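Local atomic coordinates of transcription elongation factor SPT6 (PDB entry 3GXX), a protein that probably acts as a histone H3-H4 chaperone that maintains chromatin structure during transcription elongation by RNA polymerase II, represented here by an SH2 domain. Residues 41-46 against 60-65; 28-33 against 50-55; 5-10 against 84-89. The protein carries 2 engineered substitutions. All coordinates share one frame; numbering follows the deposited sequence.

Contact 1 of 3, residues 41-46 against 60-65; sequences GDDHLA and DIQEME. Engineered in segment 60-65: Met-64 (natural residue Leu).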
loop_
_atom_site.group_PDB
_atom_site.type_symbol
_atom_site.label_atom_id
_atom_site.label_comp_id
_atom_site.label_asym_id
_atom_site.label_seq_id
_atom_site.Cartn_x
_atom_site.Cartn_y
_atom_site.Cartn_z
ATOM N N GLY A 41 -2.604 -14.702 -5.272
ATOM C CA GLY A 41 -2.570 -13.293 -5.502
ATOM C C GLY A 41 -3.853 -12.971 -6.221
ATOM O O GLY A 41 -4.948 -13.248 -5.705
ATOM N N ASP A 42 -3.734 -12.443 -7.427
ATOM C CA ASP A 42 -2.476 -12.428 -8.158
ATOM C C ASP A 42 -1.456 -11.391 -7.775
ATOM O O ASP A 42 -0.435 -11.286 -8.457
ATOM C CB ASP A 42 -2.771 -12.336 -9.638
ATOM C CG ASP A 42 -3.336 -13.619 -10.172
ATOM O OD1 ASP A 42 -2.791 -14.703 -9.830
ATOM O OD2 ASP A 42 -4.332 -13.540 -10.906
ATOM N N ASP A 43 -1.716 -10.674 -6.672
ATOM C CA ASP A 43 -0.890 -9.586 -6.203
ATOM C C ASP A 43 -0.475 -9.855 -4.770
ATOM O O ASP A 43 -1.332 -10.227 -3.928
ATOM C CB ASP A 43 -1.654 -8.266 -6.237
ATOM C CG ASP A 43 -2.378 -8.041 -7.551
ATOM O OD1 ASP A 43 -1.691 -8.000 -8.583
ATOM O OD2 ASP A 43 -3.611 -7.905 -7.564
ATOM N N HIS A 44 0.816 -9.612 -4.493
ATOM C CA HIS A 44 1.407 -9.877 -3.194
ATOM C C HIS A 44 1.504 -8.585 -2.342
ATOM O O HIS A 44 1.893 -8.617 -1.177
ATOM C CB HIS A 44 2.798 -10.519 -3.387
ATOM C CG HIS A 44 3.845 -9.564 -3.864
ATOM N ND1 HIS A 44 4.019 -9.248 -5.192
ATOM C CD2 HIS A 44 4.761 -8.840 -3.191
ATOM C CE1 HIS A 44 5.000 -8.376 -5.322
ATOM N NE2 HIS A 44 5.469 -8.118 -4.120
ATOM N N LEU A 45 1.139 -7.443 -2.927
ATOM C CA LEU A 45 1.180 -6.186 -2.185
ATOM C C LEU A 45 -0.246 -5.706 -1.957
ATOM O O LEU A 45 -1.113 -6.006 -2.778
ATOM C CB LEU A 45 1.951 -5.129 -2.983
ATOM C CG LEU A 45 3.468 -5.353 -3.240
ATOM C CD1 LEU A 45 4.058 -4.331 -4.230
ATOM C CD2 LEU A 45 4.222 -5.325 -1.919
ATOM N N ALA A 46 -0.490 -4.971 -0.859
ATOM C CA ALA A 46 -1.760 -4.273 -0.722
ATOM C C ALA A 46 -1.585 -3.042 0.137
ATOM O O ALA A 46 -0.639 -2.970 0.925
ATOM C CB ALA A 46 -2.833 -5.201 -0.092
ATOM N N ASP A 60 -5.640 -3.752 -3.444
ATOM C CA ASP A 60 -4.584 -4.538 -4.063
ATOM C C ASP A 60 -3.660 -3.606 -4.822
ATOM O O ASP A 60 -4.109 -2.650 -5.442
ATOM C CB ASP A 60 -5.169 -5.615 -5.014
ATOM C CG ASP A 60 -5.985 -6.692 -4.276
ATOM O OD1 ASP A 60 -5.712 -6.969 -3.094
ATOM O OD2 ASP A 60 -6.914 -7.275 -4.888
ATOM N N ILE A 61 -2.367 -3.866 -4.746
ATOM C CA ILE A 61 -1.400 -3.174 -5.605
ATOM C C ILE A 61 -0.889 -4.169 -6.630
ATOM O O ILE A 61 -0.298 -5.184 -6.246
ATOM C CB ILE A 61 -0.249 -2.562 -4.815
ATOM C CG1 ILE A 61 -0.808 -1.736 -3.651
ATOM C CG2 ILE A 61 0.638 -1.730 -5.728
ATOM C CD1 ILE A 61 0.239 -1.271 -2.700
ATOM N N GLN A 62 -1.208 -3.900 -7.906
ATOM C CA GLN A 62 -0.861 -4.756 -9.020
ATOM C C GLN A 62 0.533 -4.387 -9.511
ATOM O O GLN A 62 0.893 -3.205 -9.599
ATOM C CB GLN A 62 -1.861 -4.597 -10.175
ATOM C CG GLN A 62 -3.315 -4.953 -9.858
ATOM C CD GLN A 62 -4.224 -4.777 -11.078
ATOM O OE1 GLN A 62 -4.689 -3.673 -11.370
ATOM N NE2 GLN A 62 -4.473 -5.870 -11.803
ATOM N N GLU A 63 1.289 -5.415 -9.869
ATOM C CA GLU A 63 2.663 -5.258 -10.269
ATOM C C GLU A 63 2.794 -5.800 -11.663
ATOM O O GLU A 63 2.560 -6.987 -11.902
ATOM C CB GLU A 63 3.572 -5.973 -9.262
ATOM C CG GLU A 63 5.055 -5.916 -9.548
ATOM C CD GLU A 63 5.908 -6.383 -8.347
ATOM O OE1 GLU A 63 6.044 -5.611 -7.374
ATOM O OE2 GLU A 63 6.464 -7.511 -8.396
HETATM N N MSE A 64 3.137 -4.906 -12.591
HETATM C CA MSE A 64 3.274 -5.234 -14.013
HETATM C C MSE A 64 4.625 -4.757 -14.555
HETATM O O MSE A 64 5.270 -3.891 -13.950
HETATM C CB MSE A 64 2.172 -4.556 -14.816
HETATM C CG MSE A 64 0.793 -4.743 -14.284
HETATM SE SE MSE A 64 -0.381 -3.972 -15.400
HETATM C CE MSE A 64 -1.777 -4.065 -14.264
ATOM N N GLU A 65 5.035 -5.304 -15.705
ATOM C CA GLU A 65 6.289 -4.926 -16.354
ATOM C C GLU A 65 6.082 -3.866 -17.435
ATOM O O GLU A 65 4.978 -3.694 -17.942
ATOM C CB GLU A 65 6.972 -6.172 -16.949
ATOM C CG GLU A 65 7.754 -7.009 -15.909
ATOM C CD GLU A 65 7.669 -8.524 -16.136
ATOM O OE1 GLU A 65 7.848 -8.991 -17.291
ATOM O OE2 GLU A 65 7.431 -9.243 -15.129
HETATM O O HOH W 1 1.555 -6.964 -6.302
HETATM O O HOH W 2 -3.147 -7.728 -2.976
#
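Leu-45 O is met by the amide N of Ile-61 and by a water. Ile-61 N reaches Leu-45 O at 3.2 Å with an almost straight N-H...O angle of 173°, though from above the carbonyl plane, and the water, 2.7 Å from the same oxygen, can donate to it. This water also lies 2.7 Å from Asp-60 OD1, within reach of more acceptors than its two protons can serve. One residue on, Ala-46 and Asp-60 form an antiparallel non-hydrogen-bonded pair. Leu-45 and Ile-61 send branched side chains to the buried face of the sheet, meeting CB to CB at 3.8 Å, while Ile-61 CD1 lies against the Ala-46 backbone. Before Leu-45 the chain is loop, and a second water takes over, donating to Ile-61 O and accepting only weakly from His-44 N. Asp-43 leans on strand 55-65: its CB rests on Ile-61 O, and OD1 lies 3.7 Å from Gln-62 CG. Its OD2 is 4.3 Å from Asp-60 OD2, a like-charged approach that would probably raise the proton affinity of one carboxylate. A chi1 of 179° swings the Glu-63 chain away from its own N and brings its carboxylate to the edge of the His-44 ring, the planes 75° apart. This is the frayed mouth of an antiparallel hairpin in the central SH2 sheet, and 41-46 includes the end of the loop corresponding to the phosphate-binding BC loop of canonical SH2 domains.

Contact 2 of 3, residues 28-33 against 50-55; sequences KERGDF and KLDKDL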
loop_
_atom_site.group_PDB
_atom_site.type_symbol
_atom_site.label_atom_id
_atom_site.label_comp_id
_atom_site.label_asym_id
_atom_site.label_seq_id
_atom_site.Cartn_x
_atom_site.Cartn_y
_atom_site.Cartn_z
ATOM N N LYS A 28 -3.415 3.736 15.651
ATOM C CA LYS A 28 -3.089 4.900 14.834
ATOM C C LYS A 28 -4.335 5.736 14.612
ATOM O O LYS A 28 -5.413 5.474 15.203
ATOM C CB LYS A 28 -2.529 4.467 13.485
ATOM C CG LYS A 28 -1.379 3.459 13.580
ATOM C CD LYS A 28 -0.075 4.065 14.107
ATOM C CE LYS A 28 0.591 4.861 13.009
ATOM N NZ LYS A 28 1.497 5.901 13.599
ATOM N N GLU A 29 -4.203 6.745 13.748
ATOM C CA GLU A 29 -5.287 7.728 13.551
ATOM C C GLU A 29 -5.990 7.539 12.198
ATOM O O GLU A 29 -5.495 6.815 11.335
ATOM C CB GLU A 29 -4.715 9.142 13.730
ATOM C CG GLU A 29 -4.596 9.552 15.226
ATOM C CD GLU A 29 -3.771 10.807 15.448
ATOM O OE1 GLU A 29 -4.033 11.495 16.457
ATOM O OE2 GLU A 29 -2.873 11.119 14.630
ATOM N N ARG A 30 -7.140 8.167 12.020
ATOM C CA ARG A 30 -7.867 8.124 10.751
ATOM C C ARG A 30 -6.987 8.511 9.571
ATOM O O ARG A 30 -6.338 9.554 9.588
ATOM C CB ARG A 30 -9.047 9.097 10.786
ATOM C CG ARG A 30 -10.072 8.810 11.857
ATOM C CD ARG A 30 -10.954 10.027 12.068
ATOM N NE ARG A 30 -11.890 10.249 10.963
ATOM C CZ ARG A 30 -12.221 11.448 10.481
ATOM N NH1 ARG A 30 -11.676 12.552 10.980
ATOM N NH2 ARG A 30 -13.095 11.547 9.486
ATOM N N GLY A 31 -6.968 7.689 8.535
ATOM C CA GLY A 31 -6.197 8.025 7.368
ATOM C C GLY A 31 -4.802 7.437 7.382
ATOM O O GLY A 31 -4.142 7.436 6.348
ATOM N N ASP A 32 -4.314 6.970 8.531
ATOM C CA ASP A 32 -3.067 6.213 8.529
ATOM C C ASP A 32 -3.238 4.936 7.748
ATOM O O ASP A 32 -4.351 4.484 7.515
ATOM C CB ASP A 32 -2.533 5.917 9.943
ATOM C CG ASP A 32 -2.045 7.175 10.651
ATOM O OD1 ASP A 32 -1.327 8.011 10.035
ATOM O OD2 ASP A 32 -2.409 7.362 11.831
ATOM N N PHE A 33 -2.113 4.370 7.349
ATOM C CA PHE A 33 -2.105 3.266 6.423
ATOM C C PHE A 33 -0.729 2.585 6.470
ATOM O O PHE A 33 0.249 3.138 6.998
ATOM C CB PHE A 33 -2.378 3.792 5.010
ATOM C CG PHE A 33 -1.291 4.716 4.484
ATOM C CD1 PHE A 33 -0.255 4.204 3.682
ATOM C CD2 PHE A 33 -1.285 6.079 4.795
ATOM C CE1 PHE A 33 0.755 5.046 3.178
ATOM C CE2 PHE A 33 -0.241 6.920 4.326
ATOM C CZ PHE A 33 0.776 6.399 3.517
ATOM N N LYS A 50 -7.018 3.255 7.590
ATOM C CA LYS A 50 -8.060 3.373 8.587
ATOM C C LYS A 50 -9.081 4.429 8.202
ATOM O O LYS A 50 -8.760 5.596 8.100
ATOM C CB LYS A 50 -7.426 3.694 9.930
ATOM C CG LYS A 50 -8.396 3.748 11.080
ATOM C CD LYS A 50 -7.688 4.069 12.386
ATOM C CE LYS A 50 -8.633 3.904 13.555
ATOM N NZ LYS A 50 -7.973 4.127 14.861
ATOM N N LEU A 51 -10.312 4.012 7.962
ATOM C CA LEU A 51 -11.404 4.963 7.740
ATOM C C LEU A 51 -12.030 5.571 8.992
ATOM O O LEU A 51 -12.536 6.696 8.963
ATOM C CB LEU A 51 -12.511 4.292 6.958
ATOM C CG LEU A 51 -12.459 4.710 5.507
ATOM C CD1 LEU A 51 -12.625 3.484 4.660
ATOM C CD2 LEU A 51 -13.565 5.752 5.275
ATOM N N ASP A 52 -12.017 4.820 10.084
ATOM C CA ASP A 52 -12.627 5.264 11.327
ATOM C C ASP A 52 -12.335 4.237 12.386
ATOM O O ASP A 52 -11.622 3.250 12.122
ATOM C CB ASP A 52 -14.146 5.416 11.189
ATOM C CG ASP A 52 -14.646 6.680 11.822
ATOM O OD1 ASP A 52 -13.811 7.494 12.268
ATOM O OD2 ASP A 52 -15.871 6.886 11.861
ATOM N N LYS A 53 -12.897 4.450 13.574
ATOM C CA LYS A 53 -12.698 3.491 14.640
ATOM C C LYS A 53 -13.304 2.168 14.216
ATOM O O LYS A 53 -14.508 2.050 14.028
ATOM C CB LYS A 53 -13.285 3.950 15.980
ATOM C CG LYS A 53 -12.805 3.054 17.114
ATOM C CD LYS A 53 -13.168 3.583 18.480
ATOM C CE LYS A 53 -12.841 2.532 19.533
ATOM N NZ LYS A 53 -13.484 1.199 19.244
ATOM N N ASP A 54 -12.428 1.190 14.010
ATOM C CA ASP A 54 -12.837 -0.173 13.703
ATOM C C ASP A 54 -13.297 -0.360 12.250
ATOM O O ASP A 54 -13.955 -1.349 11.929
ATOM C CB ASP A 54 -13.903 -0.665 14.697
ATOM C CG ASP A 54 -13.914 -2.174 14.823
ATOM O OD1 ASP A 54 -12.919 -2.823 14.465
ATOM O OD2 ASP A 54 -14.923 -2.743 15.270
ATOM N N LEU A 55 -12.928 0.574 11.376
ATOM C CA LEU A 55 -13.289 0.478 9.966
ATOM C C LEU A 55 -12.084 0.732 9.050
ATOM O O LEU A 55 -11.410 1.776 9.149
ATOM C CB LEU A 55 -14.408 1.436 9.620
ATOM C CG LEU A 55 -15.172 1.055 8.352
ATOM C CD1 LEU A 55 -16.414 0.213 8.709
ATOM C CD2 LEU A 55 -15.598 2.306 7.570
#
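Lys-50 leaves its strand with CG anti to the backbone N (chi1 -176°) and every later bond extended, a straight rod laid along the backbone of 28-33. Its methylenes pass Glu-29 O, with CD 3.7 Å away, and NZ donates a hydrogen bond to Lys-28 O, 2.9 Å, from above the carbonyl plane. A long lysine suits the place: apolar methylenes along the loop, an ammonium group where carbonyls gather. A weak second bond of NZ goes to Arg-26 O. At the other end the Lys-50 backbone is held twice: Gly-31 N donates to Lys-50 O at 2.8 Å in the carbonyl plane, and Lys-50 N donates to Asp-32 O at 2.9 Å. Gly-31 sits at the third position of a type II turn, where its positive phi of 94° would jam a CB against the preceding carbonyl. Asp-32 braces that turn, OD2 accepting from Glu-29 N at 2.7 Å, while OD1 pairs with Lys-97. Arg-30 lies alongside Asp-52, its NE 3.6 Å from OD1, a long salt bridge. The contact ties the loop between helix 18-26 and strand 33-37 to the end of strand 45-52, where Leu-51 and Asp-52 form a classic bulge opposite Leu-55, with Phe-33 packing on Ile-90 and Leu-94 of helix 86-98.

Contact 3 of 3, residues 5-10 against 84-89; sequences HRVINH and HDLDQI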
loop_
_atom_site.group_PDB
_atom_site.type_symbol
_atom_site.label_atom_id
_atom_site.label_comp_id
_atom_site.label_asym_id
_atom_site.label_seq_id
_atom_site.Cartn_x
_atom_site.Cartn_y
_atom_site.Cartn_z
ATOM N N HIS A 5 13.652 -4.785 -3.814
ATOM C CA HIS A 5 14.363 -4.282 -2.679
ATOM C C HIS A 5 13.741 -2.978 -2.196
ATOM O O HIS A 5 13.476 -2.846 -1.006
ATOM C CB HIS A 5 15.847 -4.149 -3.046
ATOM C CG HIS A 5 16.663 -3.383 -2.051
ATOM N ND1 HIS A 5 17.544 -3.994 -1.177
ATOM C CD2 HIS A 5 16.753 -2.049 -1.800
ATOM C CE1 HIS A 5 18.134 -3.073 -0.430
ATOM N NE2 HIS A 5 17.662 -1.887 -0.780
ATOM N N ARG A 6 13.482 -2.033 -3.102
ATOM C CA ARG A 6 12.812 -0.767 -2.723
ATOM C C ARG A 6 11.419 -0.951 -2.101
ATOM O O ARG A 6 11.066 -0.251 -1.168
ATOM C CB ARG A 6 12.751 0.245 -3.876
ATOM C CG ARG A 6 12.115 1.608 -3.503
ATOM C CD ARG A 6 13.181 2.649 -3.000
ATOM N NE ARG A 6 12.869 3.396 -1.765
ATOM C CZ ARG A 6 12.741 2.848 -0.537
ATOM N NH1 ARG A 6 12.840 1.539 -0.359
ATOM N NH2 ARG A 6 12.519 3.616 0.543
ATOM N N VAL A 7 10.619 -1.877 -2.601
ATOM C CA VAL A 7 9.285 -2.042 -2.078
ATOM C C VAL A 7 9.360 -2.645 -0.659
ATOM O O VAL A 7 8.772 -2.119 0.298
ATOM C CB VAL A 7 8.432 -2.934 -3.049
ATOM C CG1 VAL A 7 7.150 -3.539 -2.363
ATOM C CG2 VAL A 7 8.108 -2.189 -4.357
ATOM N N ILE A 8 10.108 -3.743 -0.510
ATOM C CA ILE A 8 10.019 -4.518 0.718
ATOM C C ILE A 8 10.673 -3.830 1.916
ATOM O O ILE A 8 10.237 -3.996 3.046
ATOM C CB ILE A 8 10.506 -5.975 0.553
ATOM C CG1 ILE A 8 11.932 -6.017 0.063
ATOM C CG2 ILE A 8 9.628 -6.727 -0.453
ATOM C CD1 ILE A 8 13.004 -6.427 1.136
ATOM N N ASN A 9 11.711 -3.056 1.656
ATOM C CA ASN A 9 12.370 -2.288 2.703
ATOM C C ASN A 9 11.814 -0.887 2.873
ATOM O O ASN A 9 12.321 -0.122 3.684
ATOM C CB ASN A 9 13.877 -2.177 2.414
ATOM C CG ASN A 9 14.536 -3.522 2.272
ATOM O OD1 ASN A 9 15.393 -3.724 1.412
ATOM N ND2 ASN A 9 14.141 -4.457 3.086
ATOM N N HIS A 10 10.777 -0.540 2.120
ATOM C CA HIS A 10 10.147 0.755 2.307
ATOM C C HIS A 10 9.693 0.986 3.752
ATOM O O HIS A 10 9.081 0.127 4.313
ATOM C CB HIS A 10 8.966 0.982 1.338
ATOM C CG HIS A 10 8.736 2.437 1.045
ATOM N ND1 HIS A 10 8.023 3.262 1.887
ATOM C CD2 HIS A 10 9.188 3.231 0.043
ATOM C CE1 HIS A 10 8.027 4.496 1.405
ATOM N NE2 HIS A 10 8.696 4.495 0.269
ATOM N N HIS A 84 5.279 4.446 -10.454
ATOM C CA HIS A 84 6.574 3.754 -10.569
ATOM C C HIS A 84 6.817 3.007 -9.321
ATOM O O HIS A 84 7.165 1.807 -9.308
ATOM C CB HIS A 84 7.718 4.716 -10.602
ATOM C CG HIS A 84 7.902 5.398 -11.906
ATOM N ND1 HIS A 84 7.630 6.734 -12.079
ATOM C CD2 HIS A 84 8.354 4.942 -13.094
ATOM C CE1 HIS A 84 7.911 7.081 -13.323
ATOM N NE2 HIS A 84 8.351 6.011 -13.961
ATOM N N ASP A 85 6.655 3.744 -8.237
ATOM C CA ASP A 85 7.271 3.351 -7.009
ATOM C C ASP A 85 6.232 3.480 -5.946
ATOM O O ASP A 85 5.157 4.030 -6.150
ATOM C CB ASP A 85 8.429 4.322 -6.726
ATOM C CG ASP A 85 8.081 5.759 -7.117
ATOM O OD1 ASP A 85 7.361 6.405 -6.332
ATOM O OD2 ASP A 85 8.501 6.250 -8.203
ATOM N N LEU A 86 6.586 3.007 -4.787
ATOM C CA LEU A 86 5.748 3.174 -3.668
ATOM C C LEU A 86 5.631 4.682 -3.378
ATOM O O LEU A 86 4.577 5.158 -2.922
ATOM C CB LEU A 86 6.421 2.475 -2.513
ATOM C CG LEU A 86 5.684 1.361 -1.844
ATOM C CD1 LEU A 86 4.322 0.971 -2.581
ATOM C CD2 LEU A 86 6.659 0.190 -1.671
ATOM N N ASP A 87 6.709 5.410 -3.634
ATOM C CA ASP A 87 6.807 6.776 -3.157
ATOM C C ASP A 87 5.634 7.640 -3.594
ATOM O O ASP A 87 5.112 8.381 -2.788
ATOM C CB ASP A 87 8.137 7.436 -3.564
ATOM C CG ASP A 87 9.331 6.910 -2.769
ATOM O OD1 ASP A 87 9.197 6.318 -1.698
ATOM O OD2 ASP A 87 10.455 7.101 -3.231
ATOM N N GLN A 88 5.243 7.545 -4.864
ATOM C CA GLN A 88 4.156 8.342 -5.391
ATOM C C GLN A 88 2.859 7.896 -4.747
ATOM O O GLN A 88 1.957 8.707 -4.542
ATOM C CB GLN A 88 4.026 8.234 -6.923
ATOM C CG GLN A 88 5.319 8.329 -7.679
ATOM C CD GLN A 88 5.146 8.388 -9.209
ATOM O OE1 GLN A 88 4.850 7.374 -9.870
ATOM N NE2 GLN A 88 5.348 9.594 -9.781
ATOM N N ILE A 89 2.767 6.605 -4.445
ATOM C CA ILE A 89 1.611 6.071 -3.712
ATOM C C ILE A 89 1.523 6.650 -2.289
ATOM O O ILE A 89 0.460 7.151 -1.894
ATOM C CB ILE A 89 1.556 4.511 -3.717
ATOM C CG1 ILE A 89 1.386 3.997 -5.150
ATOM C CG2 ILE A 89 0.410 4.000 -2.883
ATOM C CD1 ILE A 89 1.582 2.520 -5.340
#
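Leu-86 lays its CB over one face of the His-10 imidazole, 4.2 Å from the ring centroid and 26° off the normal, a CH-pi contact. Farther out, its CD2 presses into helix 3-8, 3.5 Å from Val-7 CA and 3.8 Å from Val-7 CG1. The two aliphatic side chains cross at about a right angle, and CD2 touches CB, CG1 and CG2 of the valine. A leucine suits the place because its CB and its fork can serve two different partners at once. The imidazole itself is held at both nitrogens. A chi1 of -153° carries the His-10 ring across to Asp-87, where NE2 donates to Asp-87 OD1 at 2.7 Å in the plane of the ring, while ND1 accepts from the Tyr-12 amide. These two bonds and the leucine on its face fix the rotation of the ring, and the carboxylate would probably polarise its N-H. Within 5-10, His-10 CD2 also lies 3.4 Å above the plane of the Arg-6 guanidinium, offset toward its rim. In 84-89 Asp-85 is the N-cap, its OD1 accepting from Gln-88 N at 2.8 Å, and Gln-88 OE1 in turn accepts from His-84 N. The arrangement is a His-carboxylate hydrogen bond set over an apolar helix-helix contact, joining the N-terminal helix to the capped start of the C-terminal helix of an SH2 domain.

In the fold
From the N terminus, segment 5-10 opens contact 3, which closes only at 84-89 and so encloses the other two contacts. Segment 28-33 comes next, then 41-46, before contact 2 closes at 50-55 and contact 1 at 60-65; these two therefore cross along the chain. Both use strand 45-52, one at each end, and their centres stand 23 Å apart on opposite sides of the chain's centre. Contact 1 pairs that strand with 55-65, whereas contact 2 binds it to the loop after helix 18-26. Contact 3 joins the terminal helices and meets contact 1 where Val-7 CG1 packs 3.5 Å from Leu-45 CD2, linking helix 3-8 to the sheet.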